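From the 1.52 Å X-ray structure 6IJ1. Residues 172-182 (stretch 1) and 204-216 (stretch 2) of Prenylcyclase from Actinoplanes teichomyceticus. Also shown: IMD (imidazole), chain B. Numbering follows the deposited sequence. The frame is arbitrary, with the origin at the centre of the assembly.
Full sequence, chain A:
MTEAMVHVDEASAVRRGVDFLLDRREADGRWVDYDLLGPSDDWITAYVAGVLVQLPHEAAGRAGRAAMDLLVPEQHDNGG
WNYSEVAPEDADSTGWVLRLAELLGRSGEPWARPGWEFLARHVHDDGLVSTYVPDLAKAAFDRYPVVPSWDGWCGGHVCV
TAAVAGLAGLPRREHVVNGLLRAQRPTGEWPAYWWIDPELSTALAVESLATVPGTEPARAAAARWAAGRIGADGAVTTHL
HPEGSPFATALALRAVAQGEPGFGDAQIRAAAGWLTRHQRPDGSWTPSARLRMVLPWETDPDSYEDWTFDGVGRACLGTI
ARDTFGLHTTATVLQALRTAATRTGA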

ATOM      1  N   ARG A 172     -14.531   9.195  11.822  1.00 21.25           N
ATOM      2  CA  ARG A 172     -15.639   8.480  11.184  1.00 20.05           C
ATOM      3  C   ARG A 172     -15.289   7.017  10.905  1.00 17.34           C
ATOM      4  O   ARG A 172     -15.730   6.463   9.907  1.00 19.58           O
ATOM      5  CB  ARG A 172     -16.100   9.161   9.881  1.00 20.65           C
ATOM      6  CG  ARG A 172     -16.473  10.636  10.112  1.00 22.12           C
ATOM      7  CD  ARG A 172     -17.055  11.301   8.879  1.00 28.85           C
ATOM      8  NE  ARG A 172     -18.343  10.702   8.561  1.00 25.94           N
ATOM      9  CZ  ARG A 172     -18.965  10.871   7.401  1.00 26.38           C
ATOM     10  NH1 ARG A 172     -20.146  10.293   7.203  1.00 35.19           N
ATOM     11  NH2 ARG A 172     -18.383  11.601   6.442  1.00 27.97           N
ATOM     12  N   ARG A 173     -14.526   6.421  11.803  1.00 18.25           N
ATOM     13  CA  ARG A 173     -13.941   5.114  11.483  1.00 17.06           C
ATOM     14  C   ARG A 173     -15.010   4.051  11.336  1.00 18.77           C
ATOM     15  O   ARG A 173     -14.912   3.176  10.463  1.00 18.40           O
ATOM     16  CB  ARG A 173     -12.901   4.723  12.508  1.00 21.16           C
ATOM     17  CG  ARG A 173     -12.117   3.460  12.085  1.00 17.63           C
ATOM     18  CD  ARG A 173     -11.019   3.195  13.052  1.00 16.96           C
ATOM     19  NE  ARG A 173     -10.199   2.090  12.577  1.00 17.41           N
ATOM     20  CZ  ARG A 173      -9.527   1.254  13.333  1.00 17.86           C
ATOM     21  NH1 ARG A 173      -9.606   1.318  14.697  1.00 20.32           N
ATOM     22  NH2 ARG A 173      -8.757   0.327  12.784  1.00 19.66           N
ATOM     23  N   GLU A 174     -16.062   4.086  12.157  1.00 18.85           N
ATOM     24  CA  GLU A 174     -17.090   3.077  11.989  1.00 17.04           C
ATOM     25  C   GLU A 174     -17.759   3.162  10.625  1.00 19.12           C
ATOM     26  O   GLU A 174     -18.055   2.135   9.992  1.00 19.17           O
ATOM     27  CB  GLU A 174     -18.126   3.230  13.126  1.00 23.36           C
ATOM     28  CG  GLU A 174     -19.467   2.561  12.891  1.00 45.77           C
ATOM     29  CD  GLU A 174     -20.429   2.818  14.039  1.00 67.05           C
ATOM     30  OE1 GLU A 174     -19.953   2.815  15.181  1.00 63.74           O
ATOM     31  OE2 GLU A 174     -21.668   3.043  13.831  1.00 60.37           O
ATOM     32  N   HIS A 175     -18.065   4.380  10.184  1.00 19.05           N
ATOM     33  CA  HIS A 175     -18.639   4.628   8.880  1.00 18.71           C
ATOM     34  C   HIS A 175     -17.731   4.073   7.771  1.00 18.49           C
ATOM     35  O   HIS A 175     -18.210   3.448   6.819  1.00 18.91           O
ATOM     36  CB  HIS A 175     -18.843   6.140   8.757  1.00 20.11           C
ATOM     37  CG  HIS A 175     -19.299   6.602   7.421  1.00 21.16           C
ATOM     38  ND1 HIS A 175     -20.555   6.308   6.937  1.00 25.79           N
ATOM     39  CD2 HIS A 175     -18.705   7.386   6.484  1.00 21.59           C
ATOM     40  CE1 HIS A 175     -20.712   6.880   5.755  1.00 28.24           C
ATOM     41  NE2 HIS A 175     -19.603   7.527   5.452  1.00 24.41           N
ATOM     42  N   VAL A 176     -16.431   4.310   7.904  1.00 17.61           N
ATOM     43  CA  VAL A 176     -15.468   3.863   6.890  1.00 17.77           C
ATOM     44  C   VAL A 176     -15.348   2.343   6.901  1.00 18.47           C
ATOM     45  O   VAL A 176     -15.340   1.703   5.835  1.00 17.99           O
ATOM     46  CB  VAL A 176     -14.116   4.543   7.126  1.00 15.24           C
ATOM     47  CG1 VAL A 176     -13.048   3.961   6.162  1.00 16.05           C
ATOM     48  CG2 VAL A 176     -14.201   6.061   6.866  1.00 17.46           C
ATOM     49  N   VAL A 177     -15.247   1.740   8.092  1.00 16.84           N
ATOM     50  CA  VAL A 177     -15.202   0.278   8.156  1.00 15.76           C
ATOM     51  C   VAL A 177     -16.457  -0.332   7.527  1.00 17.09           C
ATOM     52  O   VAL A 177     -16.373  -1.340   6.807  1.00 17.41           O
ATOM     53  CB  VAL A 177     -15.033  -0.164   9.616  1.00 17.50           C
ATOM     54  CG1 VAL A 177     -15.380  -1.674   9.757  1.00 19.07           C
ATOM     55  CG2 VAL A 177     -13.586   0.118  10.162  1.00 17.74           C
ATOM     56  N   ASN A 178     -17.653   0.248   7.792  1.00 17.69           N
ATOM     57  CA  ASN A 178     -18.864  -0.303   7.187  1.00 21.90           C
ATOM     58  C   ASN A 178     -18.808  -0.239   5.676  1.00 17.18           C
ATOM     59  O   ASN A 178     -19.201  -1.201   5.006  1.00 19.40           O
ATOM     60  CB  ASN A 178     -20.127   0.417   7.707  1.00 19.41           C
ATOM     61  CG  ASN A 178     -20.446  -0.022   9.115  1.00 29.13           C
ATOM     62  OD1 ASN A 178     -20.029  -1.108   9.515  1.00 34.11           O
ATOM     63  ND2 ASN A 178     -21.159   0.801   9.865  1.00 34.88           N
ATOM     64  N   GLY A 179     -18.262   0.860   5.134  1.00 17.52           N
ATOM     65  CA  GLY A 179     -18.161   1.001   3.696  1.00 18.04           C
ATOM     66  C   GLY A 179     -17.169  -0.003   3.136  1.00 17.87           C
ATOM     67  O   GLY A 179     -17.426  -0.621   2.092  1.00 18.30           O
ATOM     68  N   LEU A 180     -16.071  -0.211   3.850  1.00 16.53           N
ATOM     69  CA  LEU A 180     -15.085  -1.207   3.406  1.00 15.37           C
ATOM     70  C   LEU A 180     -15.692  -2.600   3.394  1.00 17.15           C
ATOM     71  O   LEU A 180     -15.578  -3.338   2.395  1.00 16.37           O
ATOM     72  CB  LEU A 180     -13.868  -1.151   4.310  1.00 16.27           C
ATOM     73  CG  LEU A 180     -12.736  -2.131   4.010  1.00 14.96           C
ATOM     74  CD1 LEU A 180     -12.174  -1.882   2.533  1.00 15.74           C
ATOM     75  CD2 LEU A 180     -11.604  -1.991   4.994  1.00 15.59           C
ATOM     76  N   LEU A 181     -16.420  -2.967   4.465  1.00 16.40           N
ATOM     77  CA  LEU A 181     -17.046  -4.286   4.510  1.00 16.40           C
ATOM     78  C   LEU A 181     -18.041  -4.473   3.373  1.00 15.73           C
ATOM     79  O   LEU A 181     -18.078  -5.552   2.771  1.00 18.22           O
ATOM     80  CB  LEU A 181     -17.766  -4.476   5.854  1.00 15.85           C
ATOM     81  CG  LEU A 181     -16.787  -4.603   7.019  1.00 17.30           C
ATOM     82  CD1 LEU A 181     -17.621  -4.578   8.333  1.00 21.26           C
ATOM     83  CD2 LEU A 181     -15.983  -5.922   7.010  1.00 18.93           C
ATOM     84  N   ARG A 182     -18.816  -3.416   3.022  1.00 15.94           N
ATOM     85  CA  ARG A 182     -19.780  -3.559   1.942  1.00 18.93           C
ATOM     86  C   ARG A 182     -19.098  -3.727   0.576  1.00 17.31           C
ATOM     87  O   ARG A 182     -19.706  -4.274  -0.364  1.00 21.56           O
ATOM     88  CB  ARG A 182     -20.711  -2.338   1.881  1.00 24.27           C
ATOM     89  CG  ARG A 182     -21.832  -2.417   2.938  1.00 30.07           C
ATOM     90  CD  ARG A 182     -22.881  -1.305   2.694  1.00 37.81           C
ATOM     91  NE  ARG A 182     -22.296   0.014   2.884  1.00 39.64           N
ATOM     92  CZ  ARG A 182     -22.229   0.638   4.060  1.00 33.48           C
ATOM     93  NH1 ARG A 182     -22.740   0.078   5.150  1.00 37.87           N
ATOM     94  NH2 ARG A 182     -21.663   1.834   4.138  1.00 37.14           N
ATOM     95  N   LEU A 204      -4.406  -5.407   2.750  1.00 13.77           N
ATOM     96  CA  LEU A 204      -4.502  -4.222   3.615  1.00 13.16           C
ATOM     97  C   LEU A 204      -5.830  -4.205   4.343  1.00 14.55           C
ATOM     98  O   LEU A 204      -5.857  -3.855   5.524  1.00 14.93           O
ATOM     99  CB  LEU A 204      -4.328  -2.952   2.772  1.00 13.32           C
ATOM    100  CG  LEU A 204      -2.979  -2.853   2.029  1.00 15.52           C
ATOM    101  CD1 LEU A 204      -2.890  -1.403   1.470  1.00 15.59           C
ATOM    102  CD2 LEU A 204      -1.773  -3.204   2.860  1.00 17.61           C
ATOM    103  N   ALA A 205      -6.910  -4.605   3.653  1.00 14.96           N
ATOM    104  CA  ALA A 205      -8.229  -4.611   4.287  1.00 13.92           C
ATOM    105  C   ALA A 205      -8.241  -5.535   5.500  1.00 14.95           C
ATOM    106  O   ALA A 205      -8.667  -5.149   6.603  1.00 15.39           O
ATOM    107  CB  ALA A 205      -9.285  -5.050   3.300  1.00 16.21           C
ATOM    108  N   VAL A 206      -7.719  -6.754   5.347  1.00 15.40           N
ATOM    109  CA  VAL A 206      -7.850  -7.659   6.493  1.00 14.16           C
ATOM    110  C   VAL A 206      -6.936  -7.268   7.629  1.00 15.13           C
ATOM    111  O   VAL A 206      -7.263  -7.482   8.797  1.00 16.83           O
ATOM    112  CB  VAL A 206      -7.639  -9.130   6.085  1.00 16.73           C
ATOM    113  CG1 VAL A 206      -8.732  -9.540   5.161  1.00 16.90           C
ATOM    114  CG2 VAL A 206      -6.237  -9.433   5.520  1.00 15.72           C
ATOM    115  N   GLU A 207      -5.742  -6.733   7.350  1.00 13.92           N
ATOM    116  CA  GLU A 207      -4.895  -6.255   8.425  1.00 13.77           C
ATOM    117  C   GLU A 207      -5.531  -5.048   9.125  1.00 15.70           C
ATOM    118  O   GLU A 207      -5.499  -4.950  10.364  1.00 16.56           O
ATOM    119  CB  GLU A 207      -3.506  -5.898   7.864  1.00 16.20           C
ATOM    120  CG  GLU A 207      -2.760  -7.199   7.435  1.00 18.27           C
ATOM    121  CD  GLU A 207      -1.377  -6.956   6.942  1.00 23.56           C
ATOM    122  OE1 GLU A 207      -0.996  -5.772   6.785  1.00 23.64           O
ATOM    123  OE2 GLU A 207      -0.665  -7.933   6.679  1.00 19.19           O
ATOM    124  N   SER A 208      -6.117  -4.131   8.350  1.00 14.17           N
ATOM    125  CA  SER A 208      -6.813  -3.001   8.967  1.00 14.62           C
ATOM    126  C   SER A 208      -7.985  -3.444   9.809  1.00 17.10           C
ATOM    127  O   SER A 208      -8.208  -2.864  10.896  1.00 18.71           O
ATOM    128  CB  SER A 208      -7.315  -2.063   7.882  1.00 14.89           C
ATOM    129  OG  SER A 208      -6.173  -1.334   7.339  1.00 14.99           O
ATOM    130  N   LEU A 209      -8.772  -4.403   9.294  1.00 16.80           N
ATOM    131  CA  LEU A 209     -10.016  -4.826   9.953  1.00 17.45           C
ATOM    132  C   LEU A 209      -9.722  -5.698  11.153  1.00 19.98           C
ATOM    133  O   LEU A 209     -10.623  -5.873  12.010  1.00 19.87           O
ATOM    134  CB  LEU A 209     -10.912  -5.555   8.954  1.00 17.33           C
ATOM    135  CG  LEU A 209     -11.609  -4.808   7.783  1.00 19.48           C
ATOM    136  CD1 LEU A 209     -12.098  -5.666   6.609  1.00 22.52           C
ATOM    137  CD2 LEU A 209     -12.793  -3.919   8.228  1.00 22.62           C
ATOM    138  N   ALA A 210      -8.513  -6.246  11.265  1.00 20.02           N
ATOM    139  CA  ALA A 210      -8.200  -7.104  12.421  1.00 19.53           C
ATOM    140  C   ALA A 210      -8.246  -6.307  13.697  1.00 20.74           C
ATOM    141  O   ALA A 210      -8.331  -6.880  14.770  1.00 23.53           O
ATOM    142  CB  ALA A 210      -6.834  -7.727  12.237  1.00 23.89           C
ATOM    143  N   THR A 211      -8.287  -4.987  13.562  1.00 23.36           N
ATOM    144  CA  THR A 211      -8.159  -4.090  14.675  1.00 27.87           C
ATOM    145  C   THR A 211      -9.533  -3.584  15.133  1.00 28.94           C
ATOM    146  O   THR A 211      -9.611  -2.743  16.049  1.00 26.84           O
ATOM    147  CB  THR A 211      -7.178  -2.951  14.273  1.00 27.35           C
ATOM    148  OG1 THR A 211      -7.797  -2.062  13.357  1.00 26.21           O
ATOM    149  CG2 THR A 211      -5.906  -3.458  13.520  1.00 27.39           C
ATOM    150  N   VAL A 212     -10.620  -4.155  14.584  1.00 24.19           N
ATOM    151  CA  VAL A 212     -12.025  -3.769  14.805  1.00 21.83           C
ATOM    152  C   VAL A 212     -12.978  -4.941  15.025  1.00 27.17           C
ATOM    153  O   VAL A 212     -12.944  -5.941  14.297  1.00 24.17           O
ATOM    154  CB  VAL A 212     -12.491  -2.938  13.587  1.00 28.35           C
ATOM    155  CG1 VAL A 212     -13.986  -2.777  13.556  1.00 34.11           C
ATOM    156  CG2 VAL A 212     -11.774  -1.574  13.621  1.00 32.33           C
ATOM    157  N   PRO A 213     -13.892  -4.880  15.997  1.00 24.12           N
ATOM    158  CA  PRO A 213     -14.801  -6.005  16.200  1.00 25.06           C
ATOM    159  C   PRO A 213     -15.839  -6.084  15.091  1.00 24.30           C
ATOM    160  O   PRO A 213     -16.102  -5.130  14.348  1.00 31.19           O
ATOM    161  CB  PRO A 213     -15.465  -5.699  17.555  1.00 28.59           C
ATOM    162  CG  PRO A 213     -14.498  -4.714  18.212  1.00 32.71           C
ATOM    163  CD  PRO A 213     -14.019  -3.875  17.065  1.00 35.09           C
ATOM    164  N   GLY A 214     -16.372  -7.299  14.916  1.00 22.47           N
ATOM    165  CA  GLY A 214     -17.377  -7.482  13.895  1.00 22.02           C
ATOM    166  C   GLY A 214     -16.867  -7.784  12.488  1.00 21.03           C
ATOM    167  O   GLY A 214     -17.681  -7.948  11.557  1.00 25.28           O
ATOM    168  N   THR A 215     -15.567  -7.924  12.308  1.00 20.66           N
ATOM    169  CA  THR A 215     -15.010  -8.117  10.979  1.00 17.36           C
ATOM    170  C   THR A 215     -14.453  -9.507  10.787  1.00 21.03           C
ATOM    171  O   THR A 215     -13.882  -9.808   9.717  1.00 17.17           O
ATOM    172  CB  THR A 215     -13.903  -7.079  10.712  1.00 18.17           C
ATOM    173  OG1 THR A 215     -12.779  -7.403  11.542  1.00 21.90           O
ATOM    174  CG2 THR A 215     -14.379  -5.658  10.942  1.00 21.77           C
ATOM    175  N   GLU A 216     -14.622 -10.413  11.770  1.00 17.95           N
ATOM    176  CA  GLU A 216     -14.061 -11.749  11.598  1.00 17.36           C
ATOM    177  C   GLU A 216     -14.663 -12.508  10.404  1.00 16.73           C
ATOM    178  O   GLU A 216     -13.897 -13.190   9.693  1.00 16.96           O
ATOM    179  CB  GLU A 216     -14.220 -12.602  12.886  1.00 19.42           C
ATOM    180  CG  GLU A 216     -13.655 -11.913  14.101  1.00 18.79           C
ATOM    181  CD  GLU A 216     -14.675 -10.984  14.823  1.00 27.55           C
ATOM    182  OE1 GLU A 216     -15.702 -10.594  14.185  1.00 26.64           O
ATOM    183  OE2 GLU A 216     -14.434 -10.650  16.028  1.00 30.96           O
TER
HETATM  184  N1  IMD B 401      -3.248  -2.008   6.757  1.00 17.87           N
HETATM  185  C2  IMD B 401      -2.029  -2.593   6.491  1.00 18.39           C
HETATM  186  N3  IMD B 401      -1.193  -1.621   6.040  1.00 18.33           N
HETATM  187  C4  IMD B 401      -1.876  -0.452   6.072  1.00 15.56           C
HETATM  188  C5  IMD B 401      -3.176  -0.651   6.513  1.00 14.26           C
HETATM  189  O   HOH W   1      -7.834  -0.112  16.276  1.00 27.94           O

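How does the polar end of the contact hold together? Arg-173, in the first turn of its helix, points its CA-to-CB bond toward stretch 2 and extends its side chain with chi1, chi2 and chi3 all t. That reach brings NH2 to 2.6 Å from Thr-211 OG1, a hydrogen bond in which the arginine is the donor and the hydroxyl lies at the edge of the guanidinium, near its plane. The same hydroxyl donates to the backbone: Thr-211 OG1 to Ser-208 O is 2.6 Å, so the threonine relays the arginine to the backbone carbonyl of Ser-208, a residue of the second helix. A water adds a second link, accepting from Arg-173 NH1 at 2.8 Å and donating to Thr-211 O at 3.2 Å. Val-212 covers one face of the guanidinium, its CG2 3.6 Å from Arg-173 CZ, while Thr-211 OG1 sits at the edge.

What does Val-177 meet, one helical turn further on? Its CA-to-CB bond also points toward stretch 2, and its CG1 sits among three side chains: Leu-209 CD2 lies 3.8 Å from Val-177 CG1, Val-212 CG1 is 4.2 Å from it, and Thr-215 CG2 4.3 Å. Leu-209, Val-212 and Thr-215 are the end residues of two successive turns, type I from Leu-209 to Val-212 and type II from Val-212 to Thr-215. Thr-215 OG1 donates to Leu-209 O at 2.7 Å, tying the far end of this double turn to its start while its methyl remains in contact with Val-177.

Why does Leu-209 matter to both leucines that follow? Its CA-to-CB bond points sideways, but the end of its side chain comes nearer to stretch 1, where both of its methyls lie near both leucines. At closest approach, Leu-180 CD2 packs 3.9 Å from Leu-209 CD2, and Leu-181 CD2 lies 3.9 Å from Leu-209 CD1. Leu-180 also reaches back along the second helix, with its CD2 4.2 Å from Ala-205 CB. Leu-181, whose own CA-to-CB bond is sideways, brings its CD2 to 4.3 Å from Thr-215 CG2 as well.

What does the overall geometry imply? The helix axes run at 141° to each other and approach no closer than 11.5 Å, so side chains bridge the gap. Arg-173, Val-177, Leu-180 and Leu-181 recur at the spacing of helical turns and form one contacting face, polar at its beginning and apolar thereafter. Together the two stretches bury 404 Å², both sides summed; on stretch 2 the contacts fall on helical residues and on the turns from Leu-209 to Thr-215.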